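Local coordinates for peroxisomal fatty acid beta-oxidation multifunctional protein MFP2 (Arabidopsis thaliana, PDB 2WTB) that hydrates long-chain enoyl-CoA esters and oxidises 3-hydroxyacyl-CoA esters with NAD+ in peroxisomal fatty acid beta-oxidation during seed germination, at residues D412-C417 / T439-R444; I430-I435 / E461-N466. One frame throughout, in Å; residues are numbered along the deposited sequence.

Contact 1. Residues D412-C417 / T439-R444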
loop_
_atom_site.group_PDB
_atom_site.type_symbol
_atom_site.label_atom_id
_atom_site.label_comp_id
_atom_site.label_asym_id
_atom_site.label_seq_id
_atom_site.Cartn_x
_atom_site.Cartn_y
_atom_site.Cartn_z
ATOM N N ASP A 412 1.174 6.483 36.914
ATOM C CA ASP A 412 2.612 6.302 37.087
ATOM C C ASP A 412 3.384 6.960 35.950
ATOM O O ASP A 412 4.415 7.594 36.174
ATOM C CB ASP A 412 2.963 4.815 37.165
ATOM C CG ASP A 412 2.404 4.148 38.408
ATOM O OD1 ASP A 412 2.047 4.868 39.365
ATOM O OD2 ASP A 412 2.326 2.902 38.429
ATOM N N LEU A 413 2.884 6.799 34.728
ATOM C CA LEU A 413 3.511 7.407 33.562
ATOM C C LEU A 413 3.685 8.904 33.773
ATOM O O LEU A 413 4.790 9.430 33.670
ATOM C CB LEU A 413 2.680 7.150 32.304
ATOM C CG LEU A 413 2.770 5.753 31.693
ATOM C CD1 LEU A 413 1.880 5.654 30.467
ATOM C CD2 LEU A 413 4.209 5.425 31.339
ATOM N N GLU A 414 2.582 9.579 34.073
ATOM C CA GLU A 414 2.597 11.016 34.317
ATOM C C GLU A 414 3.574 11.374 35.433
ATOM O O GLU A 414 4.100 12.486 35.479
ATOM C CB GLU A 414 1.192 11.499 34.678
ATOM C CG GLU A 414 1.093 12.986 34.956
ATOM C CD GLU A 414 -0.265 13.377 35.501
ATOM O OE1 GLU A 414 -0.831 14.386 35.029
ATOM O OE2 GLU A 414 -0.774 12.667 36.393
ATOM N N LYS A 415 3.817 10.422 36.329
ATOM C CA LYS A 415 4.688 10.654 37.475
ATOM C C LYS A 415 6.170 10.530 37.124
ATOM O O LYS A 415 6.952 11.446 37.384
ATOM C CB LYS A 415 4.339 9.696 38.616
ATOM C CG LYS A 415 5.168 9.908 39.874
ATOM C CD LYS A 415 4.870 8.854 40.927
ATOM C CE LYS A 415 3.423 8.918 41.387
ATOM N NZ LYS A 415 3.120 7.860 42.392
ATOM N N TYR A 416 6.548 9.401 36.531
ATOM C CA TYR A 416 7.957 9.096 36.283
ATOM C C TYR A 416 8.482 9.608 34.939
ATOM O O TYR A 416 9.688 9.578 34.689
ATOM C CB TYR A 416 8.206 7.588 36.396
ATOM C CG TYR A 416 7.842 7.004 37.744
ATOM C CD1 TYR A 416 8.731 7.059 38.809
ATOM C CD2 TYR A 416 6.609 6.397 37.949
ATOM C CE1 TYR A 416 8.403 6.526 40.043
ATOM C CE2 TYR A 416 6.273 5.863 39.179
ATOM C CZ TYR A 416 7.172 5.929 40.221
ATOM O OH TYR A 416 6.840 5.399 41.448
ATOM N N CYS A 417 7.583 10.074 34.080
ATOM C CA CYS A 417 7.975 10.543 32.753
ATOM C C CYS A 417 8.274 12.036 32.723
ATOM O O CYS A 417 7.839 12.781 33.601
ATOM C CB CYS A 417 6.890 10.219 31.722
ATOM S SG CYS A 417 6.855 8.501 31.183
ATOM N N THR A 439 -4.961 11.573 35.743
ATOM C CA THR A 439 -3.887 12.503 35.415
ATOM C C THR A 439 -4.431 13.855 34.974
ATOM O O THR A 439 -5.642 14.045 34.856
ATOM C CB THR A 439 -2.982 11.956 34.297
ATOM O OG1 THR A 439 -3.636 12.107 33.029
ATOM C CG2 THR A 439 -2.657 10.486 34.535
ATOM N N LYS A 440 -3.522 14.793 34.737
ATOM C CA LYS A 440 -3.877 16.090 34.179
ATOM C C LYS A 440 -3.100 16.301 32.890
ATOM O O LYS A 440 -2.743 17.426 32.543
ATOM C CB LYS A 440 -3.567 17.209 35.169
ATOM C CG LYS A 440 -4.451 17.206 36.402
ATOM C CD LYS A 440 -4.093 18.344 37.345
ATOM C CE LYS A 440 -4.946 18.300 38.599
ATOM N NZ LYS A 440 -6.394 18.217 38.265
ATOM N N SER A 441 -2.842 15.204 32.184
ATOM C CA SER A 441 -2.040 15.245 30.970
ATOM C C SER A 441 -2.866 14.876 29.745
ATOM O O SER A 441 -2.374 14.208 28.836
ATOM C CB SER A 441 -0.850 14.293 31.099
ATOM O OG SER A 441 -0.167 14.496 32.322
ATOM N N GLN A 442 -4.120 15.320 29.721
ATOM C CA GLN A 442 -5.034 14.969 28.637
ATOM C C GLN A 442 -4.515 15.405 27.269
ATOM O O GLN A 442 -4.885 14.833 26.246
ATOM C CB GLN A 442 -6.424 15.559 28.885
ATOM C CG GLN A 442 -7.176 14.923 30.043
ATOM C CD GLN A 442 -6.589 15.280 31.396
ATOM O OE1 GLN A 442 -6.009 16.352 31.574
ATOM N NE2 GLN A 442 -6.745 14.382 32.361
ATOM N N ASP A 443 -3.655 16.416 27.251
ATOM C CA ASP A 443 -3.110 16.911 25.995
ATOM C C ASP A 443 -2.013 15.992 25.464
ATOM O O ASP A 443 -1.676 16.033 24.279
ATOM C CB ASP A 443 -2.562 18.324 26.171
ATOM C CG ASP A 443 -1.358 18.369 27.086
ATOM O OD1 ASP A 443 -1.433 17.803 28.200
ATOM O OD2 ASP A 443 -0.336 18.968 26.690
ATOM N N ARG A 444 -1.462 15.163 26.346
ATOM C CA ARG A 444 -0.355 14.282 25.989
ATOM C C ARG A 444 -0.817 12.860 25.693
ATOM O O ARG A 444 -0.036 12.034 25.218
ATOM C CB ARG A 444 0.680 14.245 27.115
ATOM C CG ARG A 444 1.572 15.466 27.205
ATOM C CD ARG A 444 2.753 15.196 28.122
ATOM N NE ARG A 444 2.380 15.222 29.533
ATOM C CZ ARG A 444 3.047 14.590 30.494
ATOM N NH1 ARG A 444 4.113 13.862 30.194
ATOM N NH2 ARG A 444 2.641 14.676 31.753
HETATM O O HOH W 1 4.769 13.135 33.075
#

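Contact 2. Residues I430-I435 / E461-N466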
loop_
_atom_site.group_PDB
_atom_site.type_symbol
_atom_site.label_atom_id
_atom_site.label_comp_id
_atom_site.label_asym_id
_atom_site.label_seq_id
_atom_site.Cartn_x
_atom_site.Cartn_y
_atom_site.Cartn_z
ATOM N N ILE A 430 -11.110 0.352 24.999
ATOM C CA ILE A 430 -11.299 1.261 26.121
ATOM C C ILE A 430 -11.194 2.728 25.710
ATOM O O ILE A 430 -10.289 3.117 24.971
ATOM C CB ILE A 430 -10.307 0.960 27.264
ATOM C CG1 ILE A 430 -10.471 -0.488 27.733
ATOM C CG2 ILE A 430 -10.512 1.923 28.421
ATOM C CD1 ILE A 430 -9.582 -0.864 28.898
ATOM N N ASP A 431 -12.139 3.529 26.194
ATOM C CA ASP A 431 -12.175 4.962 25.929
ATOM C C ASP A 431 -10.911 5.658 26.436
ATOM O O ASP A 431 -10.619 5.643 27.633
ATOM C CB ASP A 431 -13.422 5.570 26.581
ATOM C CG ASP A 431 -13.439 7.088 26.528
ATOM O OD1 ASP A 431 -12.646 7.679 25.765
ATOM O OD2 ASP A 431 -14.256 7.691 27.253
ATOM N N LEU A 432 -10.172 6.273 25.519
ATOM C CA LEU A 432 -8.931 6.964 25.856
ATOM C C LEU A 432 -9.108 8.005 26.967
ATOM O O LEU A 432 -8.197 8.232 27.766
ATOM C CB LEU A 432 -8.322 7.618 24.612
ATOM C CG LEU A 432 -7.483 6.738 23.682
ATOM C CD1 LEU A 432 -8.279 5.547 23.195
ATOM C CD2 LEU A 432 -6.990 7.548 22.505
ATOM N N ASN A 433 -10.277 8.634 27.017
ATOM C CA ASN A 433 -10.542 9.658 28.026
ATOM C C ASN A 433 -10.617 9.119 29.451
ATOM O O ASN A 433 -10.348 9.844 30.410
ATOM C CB ASN A 433 -11.810 10.443 27.686
ATOM C CG ASN A 433 -11.579 11.468 26.597
ATOM O OD1 ASN A 433 -12.381 11.606 25.675
ATOM N ND2 ASN A 433 -10.467 12.186 26.694
ATOM N N LYS A 434 -10.981 7.848 29.588
ATOM C CA LYS A 434 -11.086 7.232 30.904
ATOM C C LYS A 434 -9.734 6.725 31.398
ATOM O O LYS A 434 -9.505 6.611 32.602
ATOM C CB LYS A 434 -12.118 6.101 30.894
ATOM C CG LYS A 434 -13.552 6.590 30.810
ATOM C CD LYS A 434 -14.532 5.434 30.756
ATOM C CE LYS A 434 -15.954 5.930 30.551
ATOM N NZ LYS A 434 -16.917 4.802 30.413
ATOM N N ILE A 435 -8.840 6.429 30.463
ATOM C CA ILE A 435 -7.504 5.962 30.808
ATOM C C ILE A 435 -6.704 7.056 31.514
ATOM O O ILE A 435 -6.004 6.794 32.493
ATOM C CB ILE A 435 -6.735 5.481 29.563
ATOM C CG1 ILE A 435 -7.428 4.261 28.952
ATOM C CG2 ILE A 435 -5.296 5.154 29.918
ATOM C CD1 ILE A 435 -6.718 3.700 27.736
ATOM N N GLU A 461 -3.513 3.248 13.376
ATOM C CA GLU A 461 -4.571 4.182 13.732
ATOM C C GLU A 461 -4.106 5.136 14.823
ATOM O O GLU A 461 -3.890 4.728 15.961
ATOM C CB GLU A 461 -5.821 3.437 14.200
ATOM C CG GLU A 461 -6.824 3.134 13.104
ATOM C CD GLU A 461 -8.121 2.554 13.651
ATOM O OE1 GLU A 461 -8.086 1.928 14.734
ATOM O OE2 GLU A 461 -9.173 2.726 13.000
ATOM N N ILE A 462 -3.940 6.404 14.464
ATOM C CA ILE A 462 -3.658 7.442 15.449
ATOM C C ILE A 462 -4.981 7.982 15.967
ATOM O O ILE A 462 -5.677 8.718 15.267
ATOM C CB ILE A 462 -2.832 8.593 14.846
ATOM C CG1 ILE A 462 -1.443 8.099 14.446
ATOM C CG2 ILE A 462 -2.709 9.737 15.833
ATOM C CD1 ILE A 462 -0.590 9.161 13.806
ATOM N N VAL A 463 -5.333 7.595 17.187
ATOM C CA VAL A 463 -6.607 7.990 17.777
ATOM C C VAL A 463 -6.472 9.268 18.599
ATOM O O VAL A 463 -5.855 9.270 19.665
ATOM C CB VAL A 463 -7.185 6.874 18.668
ATOM C CG1 VAL A 463 -8.540 7.284 19.215
ATOM C CG2 VAL A 463 -7.295 5.573 17.886
ATOM N N ARG A 464 -7.054 10.351 18.096
ATOM C CA ARG A 464 -7.012 11.636 18.782
ATOM C C ARG A 464 -8.247 11.794 19.658
ATOM O O ARG A 464 -9.284 11.193 19.392
ATOM C CB ARG A 464 -6.971 12.779 17.764
ATOM C CG ARG A 464 -8.356 13.225 17.325
ATOM C CD ARG A 464 -8.431 13.517 15.837
ATOM N NE ARG A 464 -8.056 14.886 15.514
ATOM C CZ ARG A 464 -8.550 15.563 14.484
ATOM N NH1 ARG A 464 -9.445 14.995 13.690
ATOM N NH2 ARG A 464 -8.158 16.809 14.253
ATOM N N THR A 465 -8.137 12.604 20.703
ATOM C CA THR A 465 -9.296 12.947 21.512
ATOM C C THR A 465 -9.623 14.410 21.283
ATOM O O THR A 465 -9.036 15.048 20.410
ATOM C CB THR A 465 -9.042 12.720 23.008
ATOM O OG1 THR A 465 -8.330 11.492 23.196
ATOM C CG2 THR A 465 -10.356 12.647 23.757
ATOM N N ASN A 466 -10.564 14.937 22.060
ATOM C CA ASN A 466 -10.863 16.361 22.043
ATOM C C ASN A 466 -9.717 17.138 22.673
ATOM O O ASN A 466 -9.595 18.347 22.488
ATOM C CB ASN A 466 -12.150 16.648 22.816
ATOM C CG ASN A 466 -13.303 15.776 22.374
ATOM O OD1 ASN A 466 -14.013 15.201 23.202
ATOM N ND2 ASN A 466 -13.497 15.668 21.064
#

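Contact 1. Residues D412-C417 / T439-R444
Glu-414 reaches from the last turn of helix 403-416 into the loop 439-444, and one carboxylate oxygen takes two hydrogen bonds there. The backbone N of Lys-440 donates to Glu-414 OE1 over 2.7 Å, nearly straight at 170°, on the syn side of the carboxylate. Ser-441 OG donates to the same OE1 over 2.8 Å, on the anti side. Both donors lie off the carboxylate plane, toward the same face. With CG anti to the backbone N (chi1 180°) and an extended chain beyond it, the carboxylate is carried well clear of its own helix.

Ser-441 OG also accepts a weak bond from Arg-444 NH2. Arg-444 NH2 donates in addition to a water, whose oxygen is 2.9 Å away, at the edge of the guanidinium and in its plane. The same water lies 2.6 Å from Glu-414 O and 3.1 Å from Cys-417 O, two carbonyls at the C-terminal end of the helix. Arg-444 NH1 is held by the carbonyl of Cys-421.

The packing is small. The Glu-414 carboxylate lies alongside Thr-439, the two side chains running antiparallel, and Thr-439 CB lies near Glu-414 OE2. Thr-439 OG1 is turned to another partner, the carbonyl of Gly-436.

Glu-414 OE1 and Arg-444 NH2 are 4.8 Å apart, so the two charges do not pair directly. Ser-441 OG bridges them. The arginine probably still favours the ionised carboxylate, and its positive charge probably also suits the carbonyl end of the helix.

Contact 2. Residues I430-I435 / E461-N466
Leu-432 and Thr-465 have the nearest alpha carbons, 7.4 Å from CA to CA, where helix 432-435 faces strand 459-464 and the Thr-465 that follows. No hydrogen bond crosses between the two segments. Leu-432 CD2 lies 3.6 Å from Val-463 CG1 and 3.5 Å from Val-463 O, so one methyl covers both a side chain and a carbonyl of the strand. Val-463 CG1 stands anti to the backbone N (chi1 -177°), which turns this methyl toward Leu-432 CD2. Val-490 of the next strand touches Val-463, and Asn-492 touches Leu-432.

Further along, the side chains of Asn-433 and Thr-465 run to meet each other. The amide meets a methyl: Thr-465 CG2 is 3.0 Å from both ND2 and OD1 of Asn-433. This is tighter than van der Waals contact, so the exact placing of the amide is doubtful. An alanine in place of Asn-433 would probably open a gap over the Thr-465 methyl and leave the two segments touching chiefly through Leu-432.

The helix start is capped. Asp-431 is the N-cap, and its OD1 accepts from Asn-433 N at 2.8 Å, with the donor above the carboxylate plane. OD1 is also bonded by Asn-492 ND2. Thr-465 N donates to Thr-468 OG1.

The arrangement is packing of a short capped helix against an inner strand of the mixed sheet, in the Rossmann-type NAD-binding domain of the 3-hydroxyacyl-CoA dehydrogenase family.

How the contacts relate
The centres of contact 1 and contact 2 are about 14 Å apart. Their segments alternate along the chain: 412-417, 430-435, 439-444, 461-466. Segments 430-435 and 439-444 are separated by only three residues, and the short helix of contact 2 leads through them into the loop of contact 1. One of the three, Gly-436, accepts a hydrogen bond from Thr-439. Helix 403-416 is a second tie, since its Lys-406 and Phe-410 touch Ile-435. Contact 1 is polar and water-bridged, whereas contact 2 is mostly van der Waals packing. Both belong to the NAD-binding domain and lie away from Glu-119 and Glu-139, the predicted catalytic residues of the hydratase region.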